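Local structure of aspartokinase (Arabidopsis thaliana, 2CDQ) at residues I249-D254 against Q289-Q294; V258-P263 against T270-L275; Y274-E279 against K323-T328; S330-I335 against I423-N428; S433-R438 against K480-S485. The protein catalyses the ATP-dependent phosphorylation of L-aspartate to 4-phospho-L-aspartate, the first step of lysine, threonine, methionine and isoleucine synthesis, under allosteric control by lysine and S-adenosylmethionine. All coordinates share one frame; numbering follows the deposited sequence.

Contact 1. Residues I249-D254 against Q289-Q294; sequences IQVWKD and QVLHPQ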
# COMPACT_ATOMS: atom_id res chain seq x y z
N ILE A 249 -7.76 33.79 4.10
CA ILE A 249 -8.23 33.45 2.76
C ILE A 249 -9.59 32.79 2.88
O ILE A 249 -9.74 31.82 3.62
CB ILE A 249 -7.23 32.53 2.01
CG1 ILE A 249 -5.86 33.21 1.90
CG2 ILE A 249 -7.75 32.17 0.62
CD1 ILE A 249 -4.68 32.27 2.02
N GLN A 250 -10.58 33.33 2.18
CA GLN A 250 -11.95 32.85 2.25
C GLN A 250 -12.34 32.08 1.00
O GLN A 250 -12.12 32.55 -0.11
CB GLN A 250 -12.92 34.02 2.43
CG GLN A 250 -12.89 34.67 3.81
CD GLN A 250 -13.90 35.80 3.96
OE1 GLN A 250 -14.73 36.04 3.06
NE2 GLN A 250 -13.84 36.50 5.09
N VAL A 251 -12.91 30.90 1.19
CA VAL A 251 -13.43 30.10 0.07
C VAL A 251 -14.94 29.98 0.23
O VAL A 251 -15.43 29.50 1.26
CB VAL A 251 -12.74 28.71 0.01
CG1 VAL A 251 -13.52 27.74 -0.87
CG2 VAL A 251 -11.31 28.84 -0.50
N TRP A 252 -15.68 30.42 -0.78
CA TRP A 252 -17.14 30.46 -0.70
C TRP A 252 -17.85 29.23 -1.29
O TRP A 252 -17.47 28.72 -2.35
CB TRP A 252 -17.67 31.76 -1.29
CG TRP A 252 -17.34 32.96 -0.43
CD1 TRP A 252 -16.18 33.70 -0.45
CD2 TRP A 252 -18.17 33.54 0.58
NE1 TRP A 252 -16.25 34.70 0.49
CE2 TRP A 252 -17.45 34.62 1.13
CE3 TRP A 252 -19.44 33.25 1.07
CZ2 TRP A 252 -17.98 35.42 2.16
CZ3 TRP A 252 -19.96 34.04 2.09
CH2 TRP A 252 -19.23 35.11 2.62
N LYS A 253 -18.87 28.77 -0.57
CA LYS A 253 -19.70 27.63 -0.97
C LYS A 253 -21.18 27.93 -0.69
O LYS A 253 -21.52 28.99 -0.17
CB LYS A 253 -19.27 26.37 -0.21
CG LYS A 253 -17.98 25.72 -0.71
CD LYS A 253 -17.91 24.25 -0.34
CE LYS A 253 -18.73 23.39 -1.30
NZ LYS A 253 -18.86 21.98 -0.83
N ASP A 254 -22.06 26.98 -1.04
CA ASP A 254 -23.51 27.15 -0.84
C ASP A 254 -24.05 26.48 0.43
O ASP A 254 -25.26 26.52 0.69
CB ASP A 254 -24.27 26.64 -2.06
CG ASP A 254 -24.08 27.54 -3.27
OD1 ASP A 254 -23.93 28.77 -3.09
OD2 ASP A 254 -24.10 27.02 -4.40
N GLN A 289 -16.13 20.01 -2.13
CA GLN A 289 -15.50 19.94 -3.45
C GLN A 289 -14.53 21.10 -3.62
O GLN A 289 -14.50 21.77 -4.66
CB GLN A 289 -16.54 19.91 -4.57
CG GLN A 289 -17.03 18.51 -4.94
CD GLN A 289 -17.92 17.87 -3.88
OE1 GLN A 289 -17.84 16.66 -3.63
NE2 GLN A 289 -18.77 18.67 -3.24
N VAL A 290 -13.72 21.33 -2.59
CA VAL A 290 -12.82 22.48 -2.54
C VAL A 290 -11.46 22.15 -1.92
O VAL A 290 -11.28 21.11 -1.28
CB VAL A 290 -13.45 23.67 -1.75
CG1 VAL A 290 -14.58 24.33 -2.54
CG2 VAL A 290 -13.91 23.24 -0.36
N LEU A 291 -10.51 23.06 -2.12
CA LEU A 291 -9.22 23.03 -1.45
C LEU A 291 -8.47 21.70 -1.60
O LEU A 291 -8.28 20.96 -0.63
CB LEU A 291 -9.37 23.42 0.03
CG LEU A 291 -9.88 24.84 0.29
CD1 LEU A 291 -10.51 24.93 1.66
CD2 LEU A 291 -8.75 25.85 0.15
N HIS A 292 -8.06 21.41 -2.83
CA HIS A 292 -7.13 20.33 -3.10
C HIS A 292 -5.90 20.58 -2.24
O HIS A 292 -5.51 21.73 -2.04
CB HIS A 292 -6.77 20.30 -4.59
CG HIS A 292 -5.79 19.24 -4.95
ND1 HIS A 292 -4.43 19.38 -4.74
CD2 HIS A 292 -5.95 18.02 -5.51
CE1 HIS A 292 -3.81 18.29 -5.16
NE2 HIS A 292 -4.71 17.45 -5.63
N PRO A 293 -5.28 19.51 -1.70
CA PRO A 293 -4.14 19.66 -0.79
C PRO A 293 -3.06 20.62 -1.28
O PRO A 293 -2.50 21.37 -0.49
CB PRO A 293 -3.59 18.24 -0.70
CG PRO A 293 -4.77 17.40 -0.87
CD PRO A 293 -5.61 18.09 -1.90
N GLN A 294 -2.81 20.59 -2.58
CA GLN A 294 -1.78 21.41 -3.21
C GLN A 294 -2.11 22.90 -3.16
O GLN A 294 -1.22 23.74 -3.29
CB GLN A 294 -1.59 20.96 -4.65
CG GLN A 294 -0.32 21.43 -5.33
CD GLN A 294 -0.27 20.99 -6.77
OE1 GLN A 294 0.53 20.12 -7.13
NE2 GLN A 294 -1.15 21.56 -7.61
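V251 and K253 meet V290 and L291 in an apolar contact with no hydrogen bond between the segments, where strand 248-253 faces the turn that leads into helix 293-302. V251 has CG1 anti to its backbone N (chi1 164°) and sets it 3.9 Å from V290 CG1, while its other methyl, CG2, lies 4.0 Å from L291 CD2; both pairs of side chains slide past each other in opposite directions. K253 adds its aliphatic part, with CD 4.0 Å from V290 CG1, and the bend at chi3 carries CE off its extended line. The turn is held from several directions. L291 takes left-handed backbone angles (phi 54°, psi 67°), and its N is bonded to D234 OD2. H292 follows at the N-cap, its ND1 accepting from Q294 N at 3.0 Å, while its NE2 bonds L352 O of the second subunit. The V251 side chain comes within about 4 Å of that of K32, a probable ATP-binding residue. The contact thus joins a strand of the central, mainly parallel sheet of the amino acid kinase domain to the N-terminal end of a helix, near the probable ATP site.

Contact 2. Residues V258-P263 against T270-L275; sequences VLTCDP and TPVPYL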
# COMPACT_ATOMS: atom_id res chain seq x y z
N VAL A 258 -17.47 22.97 5.82
CA VAL A 258 -17.26 21.54 5.68
C VAL A 258 -18.22 20.85 6.64
O VAL A 258 -18.34 21.24 7.81
CB VAL A 258 -15.80 21.16 5.97
CG1 VAL A 258 -15.62 19.65 5.97
CG2 VAL A 258 -14.87 21.79 4.96
N LEU A 259 -18.90 19.81 6.15
CA LEU A 259 -19.93 19.14 6.93
C LEU A 259 -19.48 17.76 7.39
O LEU A 259 -18.46 17.26 6.93
CB LEU A 259 -21.22 19.05 6.14
CG LEU A 259 -21.75 20.39 5.62
CD1 LEU A 259 -22.69 20.18 4.46
CD2 LEU A 259 -22.44 21.17 6.73
N THR A 260 -20.24 17.16 8.29
CA THR A 260 -19.89 15.86 8.86
C THR A 260 -20.02 14.73 7.84
O THR A 260 -19.55 13.62 8.08
CB THR A 260 -20.71 15.53 10.12
OG1 THR A 260 -22.11 15.68 9.84
CG2 THR A 260 -20.35 16.47 11.26
N CYS A 261 -20.69 15.02 6.73
CA CYS A 261 -20.75 14.14 5.55
C CYS A 261 -21.38 14.92 4.40
O CYS A 261 -21.69 16.10 4.56
CB CYS A 261 -21.54 12.86 5.82
SG CYS A 261 -23.32 13.09 6.05
N ASP A 262 -21.57 14.27 3.26
CA ASP A 262 -22.21 14.91 2.11
C ASP A 262 -23.74 14.91 2.26
O ASP A 262 -24.35 13.84 2.31
CB ASP A 262 -21.75 14.24 0.81
CG ASP A 262 -22.41 14.83 -0.43
OD1 ASP A 262 -22.39 14.15 -1.48
OD2 ASP A 262 -22.94 15.96 -0.37
N PRO A 263 -24.36 16.10 2.36
CA PRO A 263 -25.81 16.24 2.53
C PRO A 263 -26.64 15.63 1.40
O PRO A 263 -27.80 15.29 1.60
CB PRO A 263 -26.02 17.76 2.57
CG PRO A 263 -24.80 18.33 1.95
CD PRO A 263 -23.70 17.42 2.34
N THR A 270 -23.84 18.01 9.37
CA THR A 270 -23.73 19.14 10.29
C THR A 270 -22.42 19.89 10.04
O THR A 270 -21.44 19.27 9.64
CB THR A 270 -23.80 18.65 11.77
OG1 THR A 270 -24.96 17.84 11.95
CG2 THR A 270 -23.88 19.81 12.76
N PRO A 271 -22.40 21.23 10.24
CA PRO A 271 -21.16 22.00 10.12
C PRO A 271 -20.02 21.50 11.01
O PRO A 271 -20.25 21.14 12.17
CB PRO A 271 -21.58 23.41 10.56
CG PRO A 271 -23.01 23.48 10.30
CD PRO A 271 -23.55 22.10 10.55
N VAL A 272 -18.81 21.46 10.45
CA VAL A 272 -17.59 21.17 11.20
C VAL A 272 -16.83 22.48 11.44
O VAL A 272 -16.05 22.91 10.57
CB VAL A 272 -16.70 20.12 10.48
CG1 VAL A 272 -15.40 19.89 11.24
CG2 VAL A 272 -17.44 18.80 10.35
N PRO A 273 -17.06 23.13 12.60
CA PRO A 273 -16.60 24.50 12.89
C PRO A 273 -15.10 24.73 12.73
O PRO A 273 -14.69 25.76 12.19
CB PRO A 273 -17.02 24.73 14.35
CG PRO A 273 -17.31 23.37 14.90
CD PRO A 273 -17.80 22.57 13.74
N TYR A 274 -14.29 23.78 13.19
CA TYR A 274 -12.83 23.93 13.16
C TYR A 274 -12.14 22.75 12.50
O TYR A 274 -12.52 21.59 12.72
CB TYR A 274 -12.28 24.14 14.57
CG TYR A 274 -12.99 25.21 15.36
CD1 TYR A 274 -13.93 24.87 16.33
CD2 TYR A 274 -12.74 26.57 15.12
CE1 TYR A 274 -14.60 25.85 17.05
CE2 TYR A 274 -13.40 27.55 15.84
CZ TYR A 274 -14.33 27.19 16.80
OH TYR A 274 -14.98 28.16 17.52
N LEU A 275 -11.11 23.05 11.71
CA LEU A 275 -10.37 22.03 11.00
C LEU A 275 -8.88 22.35 11.02
O LEU A 275 -8.46 23.50 11.14
CB LEU A 275 -10.87 21.96 9.56
CG LEU A 275 -11.11 20.60 8.90
CD1 LEU A 275 -12.14 19.77 9.67
CD2 LEU A 275 -11.58 20.82 7.48
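T270 and P271 meet L259 and T260 at the neck of a loop that doubles back on itself, closed by a single beta bridge, L259 with P271 (CA to CA 4.5 Å). T270 holds T260 twice: T270 N donates to T260 OG1 at 2.9 Å and 165°, and T270 O accepts from T260 N at 2.8 Å. The T260 hydroxyl stands between its own backbone N and carbonyl carbon (chi1 53°) and is also bonded to H479 NE2, so it links the loop to helix 468-483. P271 has no N-H to give, and its ring instead meets L259, CD to CD2. V272 closes the other side of the bridge: V272 N donates to V258 O at 2.7 Å, and V272 CG2 packs on T260 CG2 at 3.8 Å. Beyond it, V272 O and V258 N both bond T319 OG1, tying the neck to strand 319-322. Strand 274-276 starts next, and in it L275 CD2 lies 4.3 Å from V258 CG2.

Contact 3. Residues Y274-E279 against K323-T328; sequences YLTFDE and KTRDMT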
# COMPACT_ATOMS: atom_id res chain seq x y z
N TYR A 274 -14.29 23.78 13.19
CA TYR A 274 -12.83 23.93 13.16
C TYR A 274 -12.14 22.75 12.50
O TYR A 274 -12.52 21.59 12.72
CB TYR A 274 -12.28 24.14 14.57
CG TYR A 274 -12.99 25.21 15.36
CD1 TYR A 274 -13.93 24.87 16.33
CD2 TYR A 274 -12.74 26.57 15.12
CE1 TYR A 274 -14.60 25.85 17.05
CE2 TYR A 274 -13.40 27.55 15.84
CZ TYR A 274 -14.33 27.19 16.80
OH TYR A 274 -14.98 28.16 17.52
N LEU A 275 -11.11 23.05 11.71
CA LEU A 275 -10.37 22.03 11.00
C LEU A 275 -8.88 22.35 11.02
O LEU A 275 -8.46 23.50 11.14
CB LEU A 275 -10.87 21.96 9.56
CG LEU A 275 -11.11 20.60 8.90
CD1 LEU A 275 -12.14 19.77 9.67
CD2 LEU A 275 -11.58 20.82 7.48
N THR A 276 -8.07 21.30 10.89
CA THR A 276 -6.63 21.42 10.83
C THR A 276 -6.19 21.33 9.37
O THR A 276 -6.82 20.61 8.59
CB THR A 276 -5.97 20.31 11.68
OG1 THR A 276 -6.24 20.56 13.07
CG2 THR A 276 -4.48 20.23 11.48
N PHE A 277 -5.14 22.05 8.99
CA PHE A 277 -4.59 21.95 7.64
C PHE A 277 -4.31 20.50 7.22
O PHE A 277 -4.43 20.16 6.03
CB PHE A 277 -3.32 22.79 7.49
CG PHE A 277 -3.58 24.23 7.17
CD1 PHE A 277 -3.34 25.21 8.11
CD2 PHE A 277 -4.06 24.60 5.91
CE1 PHE A 277 -3.57 26.56 7.82
CE2 PHE A 277 -4.30 25.94 5.61
CZ PHE A 277 -4.05 26.92 6.57
N ASP A 278 -3.92 19.67 8.19
CA ASP A 278 -3.71 18.23 7.97
C ASP A 278 -5.03 17.51 7.78
O ASP A 278 -5.15 16.64 6.92
CB ASP A 278 -2.94 17.59 9.13
CG ASP A 278 -1.44 17.87 9.06
OD1 ASP A 278 -0.81 17.98 10.13
OD2 ASP A 278 -0.89 17.97 7.93
N GLU A 279 -6.02 17.86 8.59
CA GLU A 279 -7.33 17.27 8.48
C GLU A 279 -7.91 17.65 7.13
O GLU A 279 -8.40 16.78 6.40
CB GLU A 279 -8.24 17.74 9.61
CG GLU A 279 -7.83 17.22 10.98
CD GLU A 279 -8.82 17.57 12.06
OE1 GLU A 279 -8.90 18.77 12.43
OE2 GLU A 279 -9.52 16.64 12.54
N LYS A 323 -3.53 25.85 11.60
CA LYS A 323 -2.41 24.94 11.89
C LYS A 323 -2.80 23.90 12.94
O LYS A 323 -2.62 22.69 12.72
CB LYS A 323 -1.20 25.75 12.37
CG LYS A 323 0.12 24.98 12.51
CD LYS A 323 0.97 25.07 11.23
CE LYS A 323 2.46 25.33 11.53
NZ LYS A 323 3.13 24.19 12.24
N THR A 324 -3.33 24.37 14.06
CA THR A 324 -3.74 23.52 15.17
C THR A 324 -5.11 23.95 15.72
O THR A 324 -5.57 25.06 15.44
CB THR A 324 -2.70 23.54 16.32
OG1 THR A 324 -2.30 24.89 16.58
CG2 THR A 324 -1.47 22.72 15.95
N ARG A 325 -5.75 23.07 16.49
CA ARG A 325 -7.05 23.36 17.08
C ARG A 325 -7.25 22.58 18.39
O ARG A 325 -6.57 21.58 18.64
CB ARG A 325 -8.19 23.07 16.09
CG ARG A 325 -8.45 21.59 15.76
CD ARG A 325 -9.66 21.43 14.85
NE ARG A 325 -10.02 20.03 14.58
CZ ARG A 325 -10.93 19.33 15.25
NH1 ARG A 325 -11.60 19.88 16.27
NH2 ARG A 325 -11.19 18.07 14.91
N ASP A 326 -8.20 23.04 19.21
CA ASP A 326 -8.53 22.40 20.47
C ASP A 326 -9.17 21.04 20.23
O ASP A 326 -10.32 20.94 19.77
CB ASP A 326 -9.46 23.32 21.29
CG ASP A 326 -9.88 22.70 22.62
OD1 ASP A 326 -9.23 21.75 23.12
OD2 ASP A 326 -10.89 23.19 23.19
N MET A 327 -8.43 19.98 20.54
CA MET A 327 -8.85 18.62 20.22
C MET A 327 -9.67 17.96 21.33
O MET A 327 -10.21 16.88 21.14
CB MET A 327 -7.65 17.76 19.85
CG MET A 327 -7.90 16.82 18.68
SD MET A 327 -8.08 17.67 17.08
CE MET A 327 -6.50 18.52 16.98
N THR A 328 -9.76 18.61 22.48
CA THR A 328 -10.69 18.20 23.55
C THR A 328 -12.08 18.06 22.95
O THR A 328 -12.48 18.86 22.09
CB THR A 328 -10.75 19.26 24.68
OG1 THR A 328 -9.43 19.73 24.98
CG2 THR A 328 -11.39 18.70 25.94
O HOH W 1 -1.87 20.89 10.01
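R325 and Y274 take part in the layering that most distinguishes this contact: the R325 guanidinium lies between M327 SD, 3.7 Å above its plane and over its centre, and Y274 O, 3.4 Å from the plane on the opposite face and offset toward the rim. Y274 O is not hydrogen-bonded to NE, as the angle is poor. The edge of the group goes to E279. R325 NE donates to E279 OE1 at 2.7 Å and 173°, and R325 NH2 donates to E279 OE2 at 3.2 Å; both oxygens use their syn lone pairs, and the carboxylate and guanidinium planes are only 9° apart. R325 reaches this site on a chain extended from CG to NE that crosses the T276 side chain at about a right angle, with R325 CG 3.6 Å from T276 OG1. The buried carboxylate is further satisfied by T333 OG1, which bonds OE2, while E279 OE1 accepts weakly from T276 N and OG1. Nearby, K323 N meets the edge of the F277 ring at CD1. T276 is the N-cap residue of helix 277-287 and E279 lies three residues on, so the arrangement is a side-on, two-nitrogen arginine-carboxylate salt bridge at a strand-to-helix junction.

Contact 4. Residues S330-I335 against I423-N428; sequences SILTSI and ISLIGN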
# COMPACT_ATOMS: atom_id res chain seq x y z
N SER A 330 -13.06 16.31 20.70
CA SER A 330 -13.01 15.87 19.30
C SER A 330 -12.81 14.36 19.18
O SER A 330 -11.80 13.82 19.65
CB SER A 330 -11.92 16.61 18.53
OG SER A 330 -11.47 15.84 17.42
N ILE A 331 -13.76 13.69 18.54
CA ILE A 331 -13.70 12.25 18.32
C ILE A 331 -13.68 11.93 16.83
O ILE A 331 -12.62 11.59 16.30
CB ILE A 331 -14.81 11.51 19.09
CG1 ILE A 331 -14.66 11.77 20.59
CG2 ILE A 331 -14.79 10.01 18.78
CD1 ILE A 331 -15.41 10.82 21.48
N LEU A 332 -14.82 12.02 16.15
CA LEU A 332 -14.84 11.88 14.70
C LEU A 332 -15.08 13.25 14.09
O LEU A 332 -15.82 14.05 14.65
CB LEU A 332 -15.90 10.89 14.23
CG LEU A 332 -15.80 10.35 12.80
CD1 LEU A 332 -14.50 9.57 12.55
CD2 LEU A 332 -17.00 9.47 12.50
N THR A 333 -14.45 13.52 12.95
CA THR A 333 -14.57 14.83 12.32
C THR A 333 -15.59 14.83 11.18
O THR A 333 -16.50 15.66 11.15
CB THR A 333 -13.22 15.34 11.80
OG1 THR A 333 -12.20 15.10 12.78
CG2 THR A 333 -13.29 16.82 11.50
N SER A 334 -15.44 13.89 10.25
CA SER A 334 -16.32 13.77 9.10
C SER A 334 -16.21 12.38 8.47
O SER A 334 -15.24 11.66 8.72
CB SER A 334 -15.99 14.84 8.06
OG SER A 334 -16.80 14.72 6.90
N ILE A 335 -17.21 12.02 7.68
CA ILE A 335 -17.27 10.76 6.94
C ILE A 335 -17.27 11.09 5.45
O ILE A 335 -18.07 11.92 5.01
CB ILE A 335 -18.55 9.98 7.29
CG1 ILE A 335 -18.55 9.60 8.77
CG2 ILE A 335 -18.70 8.75 6.39
CD1 ILE A 335 -19.92 9.33 9.37
N ILE A 423 -15.45 4.24 2.00
CA ILE A 423 -15.85 5.10 3.12
C ILE A 423 -14.58 5.50 3.85
O ILE A 423 -13.82 4.64 4.31
CB ILE A 423 -16.85 4.40 4.09
CG1 ILE A 423 -18.18 4.13 3.38
CG2 ILE A 423 -17.07 5.22 5.37
CD1 ILE A 423 -19.01 3.05 4.04
N SER A 424 -14.33 6.80 3.94
CA SER A 424 -13.19 7.30 4.70
C SER A 424 -13.66 7.89 6.02
O SER A 424 -14.54 8.75 6.04
CB SER A 424 -12.42 8.34 3.89
OG SER A 424 -11.48 7.74 3.02
N LEU A 425 -13.07 7.42 7.11
CA LEU A 425 -13.29 8.00 8.42
C LEU A 425 -12.17 8.98 8.77
O LEU A 425 -11.01 8.60 8.87
CB LEU A 425 -13.38 6.91 9.49
CG LEU A 425 -14.75 6.41 9.97
CD1 LEU A 425 -15.86 6.56 8.93
CD2 LEU A 425 -14.64 4.97 10.47
N ILE A 426 -12.54 10.25 8.92
CA ILE A 426 -11.61 11.31 9.30
C ILE A 426 -11.87 11.67 10.75
O ILE A 426 -12.92 12.24 11.07
CB ILE A 426 -11.78 12.58 8.42
CG1 ILE A 426 -12.04 12.22 6.94
CG2 ILE A 426 -10.61 13.53 8.61
CD1 ILE A 426 -10.88 11.56 6.20
N GLY A 427 -10.93 11.35 11.63
CA GLY A 427 -11.14 11.58 13.06
C GLY A 427 -9.91 11.97 13.86
O GLY A 427 -8.88 12.39 13.32
N ASN A 428 -10.05 11.84 15.18
CA ASN A 428 -9.00 12.16 16.11
C ASN A 428 -8.15 10.93 16.35
O ASN A 428 -8.61 9.95 16.93
CB ASN A 428 -9.60 12.68 17.42
CG ASN A 428 -8.55 13.07 18.44
OD1 ASN A 428 -7.35 12.86 18.26
ND2 ASN A 428 -9.01 13.66 19.54
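L332 fits over G427, where the absence of a side chain makes a hollow in strand 423-427: L332 CD1 lies 3.9 Å from G427 CA and continues to L425 CG at 4.1 Å. L332 CG is anti to its backbone N (chi1 -164°), which starts the side chain on this course. On the same face I335 lies beside both I423 and L425, all pointing the same way, with I335 CG2 4.0 Å from I423 CG2 and I335 CG1 4.1 Å from L425 CD1. F482 and F483 of helix 468-483 add to this apolar layer, touching L332 and, for F483, I335. S334 and I426 point to the other face. The backbone has a bump of its own, a classic beta bulge: T333 and S334 both face I426, and I426 O accepts from T333 N at 2.7 Å and from S334 N at 3.1 Å. Beside the backbone bond N428 N to I331 O, N428 ND2 donates to S330 O at 2.8 Å and 169°, extending the pairing by one residue. The order 332-339, 420-427, 461-467, 452-455 is consistent with an ACT-type sheet in which 332-339, outermost within this chain, comes from earlier in the sequence and replaces the usual last strand.

Contact 5. Residues S433-R438 against K480-S485; sequences SLILER and KSFFES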
# COMPACT_ATOMS: atom_id res chain seq x y z
N SER A 433 -8.77 3.48 18.34
CA SER A 433 -9.42 2.24 18.76
C SER A 433 -10.89 2.43 19.10
O SER A 433 -11.74 1.64 18.67
CB SER A 433 -8.67 1.60 19.93
OG SER A 433 -7.41 1.13 19.52
N LEU A 434 -11.20 3.48 19.86
CA LEU A 434 -12.57 3.83 20.22
C LEU A 434 -13.45 3.98 18.98
O LEU A 434 -14.52 3.35 18.87
CB LEU A 434 -12.58 5.12 21.07
CG LEU A 434 -13.82 6.01 21.26
CD1 LEU A 434 -15.15 5.27 21.27
CD2 LEU A 434 -13.65 6.80 22.54
N ILE A 435 -12.97 4.81 18.05
CA ILE A 435 -13.59 5.05 16.76
C ILE A 435 -13.81 3.73 16.01
O ILE A 435 -14.89 3.49 15.47
CB ILE A 435 -12.71 6.03 15.92
CG1 ILE A 435 -12.82 7.45 16.48
CG2 ILE A 435 -13.06 5.98 14.43
CD1 ILE A 435 -11.65 8.34 16.11
N LEU A 436 -12.79 2.88 16.01
CA LEU A 436 -12.82 1.64 15.24
C LEU A 436 -13.72 0.57 15.83
O LEU A 436 -14.40 -0.13 15.08
CB LEU A 436 -11.41 1.11 14.98
CG LEU A 436 -10.76 1.47 13.63
CD1 LEU A 436 -11.58 2.46 12.82
CD2 LEU A 436 -9.36 1.99 13.83
N GLU A 437 -13.72 0.44 17.16
CA GLU A 437 -14.66 -0.46 17.84
C GLU A 437 -16.09 -0.11 17.44
O GLU A 437 -16.87 -0.98 17.05
CB GLU A 437 -14.51 -0.40 19.37
CG GLU A 437 -15.46 -1.37 20.09
CD GLU A 437 -15.57 -1.17 21.60
OE1 GLU A 437 -14.82 -0.34 22.17
OE2 GLU A 437 -16.41 -1.85 22.22
N ARG A 438 -16.41 1.18 17.54
CA ARG A 438 -17.75 1.67 17.24
C ARG A 438 -18.13 1.44 15.77
O ARG A 438 -19.20 0.88 15.48
CB ARG A 438 -17.87 3.15 17.61
CG ARG A 438 -19.29 3.63 17.77
CD ARG A 438 -19.32 5.01 18.38
NE ARG A 438 -20.67 5.49 18.65
CZ ARG A 438 -21.38 5.20 19.74
NH1 ARG A 438 -20.89 4.39 20.68
NH2 ARG A 438 -22.59 5.71 19.89
N LYS A 480 -25.15 8.32 12.10
CA LYS A 480 -26.11 8.19 13.20
C LYS A 480 -25.42 7.82 14.51
O LYS A 480 -25.77 8.34 15.57
CB LYS A 480 -27.17 7.13 12.86
CG LYS A 480 -28.30 7.61 11.95
CD LYS A 480 -29.13 6.42 11.47
CE LYS A 480 -30.25 6.85 10.53
NZ LYS A 480 -30.78 5.68 9.75
N SER A 481 -24.43 6.93 14.42
CA SER A 481 -23.72 6.40 15.58
C SER A 481 -22.71 7.39 16.18
O SER A 481 -22.47 7.38 17.39
CB SER A 481 -23.01 5.10 15.19
OG SER A 481 -22.49 4.41 16.31
N PHE A 482 -22.13 8.23 15.34
CA PHE A 482 -21.02 9.10 15.74
C PHE A 482 -21.41 10.54 16.02
O PHE A 482 -20.82 11.18 16.88
CB PHE A 482 -19.91 9.07 14.68
CG PHE A 482 -18.95 7.93 14.83
CD1 PHE A 482 -19.05 6.80 14.02
CD2 PHE A 482 -17.93 7.98 15.79
CE1 PHE A 482 -18.15 5.73 14.16
CE2 PHE A 482 -17.04 6.92 15.94
CZ PHE A 482 -17.15 5.80 15.12
N PHE A 483 -22.41 11.04 15.29
CA PHE A 483 -22.77 12.45 15.37
C PHE A 483 -24.18 12.68 15.90
O PHE A 483 -24.56 13.81 16.20
CB PHE A 483 -22.61 13.11 14.00
CG PHE A 483 -21.21 13.07 13.48
CD1 PHE A 483 -20.87 12.19 12.45
CD2 PHE A 483 -20.22 13.90 14.00
CE1 PHE A 483 -19.57 12.14 11.96
CE2 PHE A 483 -18.92 13.86 13.52
CZ PHE A 483 -18.59 12.97 12.50
N GLU A 484 -24.96 11.60 16.03
CA GLU A 484 -26.34 11.73 16.48
C GLU A 484 -26.60 11.00 17.81
O GLU A 484 -27.70 11.09 18.36
CB GLU A 484 -27.31 11.26 15.40
CG GLU A 484 -27.32 12.13 14.15
CD GLU A 484 -28.22 11.59 13.06
OE1 GLU A 484 -29.44 11.46 13.30
OE2 GLU A 484 -27.72 11.31 11.95
N SER A 485 -25.58 10.30 18.31
CA SER A 485 -25.71 9.55 19.57
C SER A 485 -25.33 10.39 20.81
O SER A 485 -24.96 9.84 21.85
CB SER A 485 -24.87 8.27 19.52
OG SER A 485 -25.28 7.45 18.44
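R438 reaches across from helix 432-446 to S481 of helix 468-483, and one carbonyl oxygen accepts two bonds from its guanidinium. S481 O accepts from R438 NE at 2.9 Å and from R438 NH2 at 3.0 Å, and it lies close to the guanidinium plane in each case. The two donors reach it differently: NH2 lies in the carbonyl plane, on a lone pair, while NE stands above that plane, 55° out of it. CG anti to the backbone N (chi1 -161°) and an extended chain out to NE span the gap between the helices. S485 CB borders the same group at its edge, near NH2. The aliphatic part of the arginine is used as well, since R438 CD lies over one face of the F482 ring, 4.1 Å from its centroid and 20° off the normal, a CH-pi contact. At the edge of this ring, in its plane, is I435 O, while I435 CG2 packs on F482 CZ at 4.2 Å. Other polar groups find partners farther away: S433 N bonds N449 OD1 and S433 OG bonds V448 O, both of the second subunit, and E484 OE1 forms a salt bridge with R268. A carbonyl near the C-terminal end of a helix, where the dipole should make oxygens more negative, thus receives two donors from a cationic group, consistent with a partly electrostatic tie between the two helices.

How the contacts relate
From the N terminus, contact 1 opens on strand 248-253 and closes at 289-294, enclosing all of contact 2, whose short loop returns at 270-275. Contact 3 starts on that same strand, 274-276, and ends at 323-328, so it crosses contact 1. These three belong to the kinase part and the linker leaving it. Contacts 4 and 5 follow in series: contact 4 spans the 341-418 region, with its separate four-stranded sheet, and contact 5 joins the helices after strands 420-427 and 461-467. Contact 4 ties the halves together, since it touches contacts 2, 3 and 5: T260 O lies 2.9 Å from I335 N, and V272 CG2 packs on T333 O. Contact 2 also meets contact 5 directly, T260 CG2 on F483.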